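Local coordinates for putative polyphosphate kinase 2 family protein (Arthrobacter aurescens, PDB 3RHF), which probably acts as a polyphosphate kinase of the PPK2 family, transferring phosphate between polyphosphate and nucleotides on a P-loop NTPase fold, at residues A[63-68]-A[132-137]. Sequence-based numbering, arbitrary orientation.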
# COMPACT_ATOMS: atom_id res chain seq x y z
N LYS A 63 2.43 -0.29 16.13
CA LYS A 63 2.29 -1.01 17.38
C LYS A 63 1.50 -2.28 17.27
O LYS A 63 1.92 -3.31 17.75
CB LYS A 63 1.66 -0.16 18.45
CG LYS A 63 2.56 0.95 18.97
CD LYS A 63 1.85 1.66 20.13
CE LYS A 63 2.59 2.91 20.60
NZ LYS A 63 1.78 3.69 21.58
N LEU A 64 0.34 -2.23 16.63
CA LEU A 64 -0.41 -3.47 16.31
C LEU A 64 0.52 -4.53 15.75
O LEU A 64 0.57 -5.65 16.20
CB LEU A 64 -1.55 -3.21 15.30
CG LEU A 64 -2.56 -4.37 15.05
CD1 LEU A 64 -3.36 -4.63 16.28
CD2 LEU A 64 -3.51 -4.04 13.93
N PHE A 65 1.26 -4.14 14.72
CA PHE A 65 2.22 -5.03 14.07
C PHE A 65 3.29 -5.58 15.01
O PHE A 65 3.57 -6.75 15.02
CB PHE A 65 2.88 -4.28 12.94
CG PHE A 65 3.69 -5.14 12.04
CD1 PHE A 65 3.10 -5.83 11.02
CD2 PHE A 65 5.02 -5.30 12.24
CE1 PHE A 65 3.85 -6.66 10.19
CE2 PHE A 65 5.77 -6.12 11.42
CZ PHE A 65 5.19 -6.79 10.39
N ALA A 66 3.90 -4.71 15.79
CA ALA A 66 5.00 -5.08 16.68
C ALA A 66 4.47 -6.07 17.67
O ALA A 66 5.11 -7.09 17.94
CB ALA A 66 5.56 -3.87 17.40
N GLU A 67 3.28 -5.78 18.19
CA GLU A 67 2.64 -6.68 19.15
C GLU A 67 2.37 -8.02 18.50
O GLU A 67 2.61 -9.07 19.10
CB GLU A 67 1.33 -6.10 19.66
CG GLU A 67 1.48 -4.87 20.52
CD GLU A 67 1.07 -5.08 21.98
OE1 GLU A 67 1.50 -6.08 22.58
OE2 GLU A 67 0.35 -4.23 22.53
N GLY A 68 1.84 -8.00 17.29
CA GLY A 68 1.61 -9.24 16.58
C GLY A 68 2.89 -10.07 16.40
O GLY A 68 2.87 -11.27 16.55
N ALA A 132 -2.90 -12.08 12.48
CA ALA A 132 -2.41 -11.44 13.72
C ALA A 132 -1.48 -10.25 13.45
O ALA A 132 -0.57 -10.33 12.67
CB ALA A 132 -1.69 -12.43 14.61
N GLY A 133 -1.76 -9.14 14.10
CA GLY A 133 -0.94 -7.97 13.93
C GLY A 133 -1.17 -7.20 12.65
O GLY A 133 -0.46 -6.22 12.40
N MSE A 134 -2.12 -7.62 11.83
CA MSE A 134 -2.32 -6.96 10.56
C MSE A 134 -3.55 -6.07 10.57
O MSE A 134 -4.47 -6.28 11.37
CB MSE A 134 -2.43 -7.97 9.44
CG MSE A 134 -1.25 -8.95 9.31
SE MSE A 134 0.37 -8.08 8.65
CE MSE A 134 -0.07 -7.76 6.77
N VAL A 135 -3.54 -5.04 9.71
CA VAL A 135 -4.74 -4.26 9.40
C VAL A 135 -5.23 -4.72 8.08
O VAL A 135 -4.56 -4.60 7.07
CB VAL A 135 -4.48 -2.74 9.32
CG1 VAL A 135 -5.72 -2.03 8.82
CG2 VAL A 135 -4.03 -2.19 10.74
N GLY A 136 -6.40 -5.29 8.06
CA GLY A 136 -6.98 -5.74 6.79
C GLY A 136 -7.94 -4.70 6.27
O GLY A 136 -8.73 -4.10 7.06
N VAL A 137 -7.88 -4.45 4.96
CA VAL A 137 -8.85 -3.56 4.34
C VAL A 137 -9.58 -4.27 3.23
O VAL A 137 -8.95 -4.76 2.28
CB VAL A 137 -8.22 -2.25 3.85
CG1 VAL A 137 -9.26 -1.44 3.04
CG2 VAL A 137 -7.65 -1.44 5.03
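The F65 ring meets the selenium of M134 at its edge, near the ring plane: SE is 5.2 Å from the ring centroid, 82° off the normal, and touches CE1. This is a Met-aromatic contact, and the two side chains run alongside each other in the same direction. M134 starts out away from the helix, and the bend at chi2 (-71°) sets SE at the rim beside CE1. The carbonyl oxygen of G133 sits oblique to the same ring, 3.8 Å from CD1, and lies 3.4 Å from F65 CA in a CA-H...O contact. Beside it, G133 CA approaches L64 O at 3.6 Å. Backbone meets backbone where G68 CA comes 3.9 Å from G133 CA; a CB on either glycine would clash with the other's CA, and a positive phi at G133 favours glycine there as well. On the buried side, L64 reaches over with CD2, 3.5 Å from M134 O and 3.7 Å from V135 CG2, the two side chains crossing at about a right angle. An alanine at L64 would probably leave a gap beside V135 CG2, M134 O and L270 of a neighbouring loop. The end of helix 43-69 thus packs on the lead-in to strand 135-139, which lies between strands 104-108 and 75-82 of the parallel sheet; M134, just ahead of the strand, and G136 within it bond to L76, and V135 to Q105.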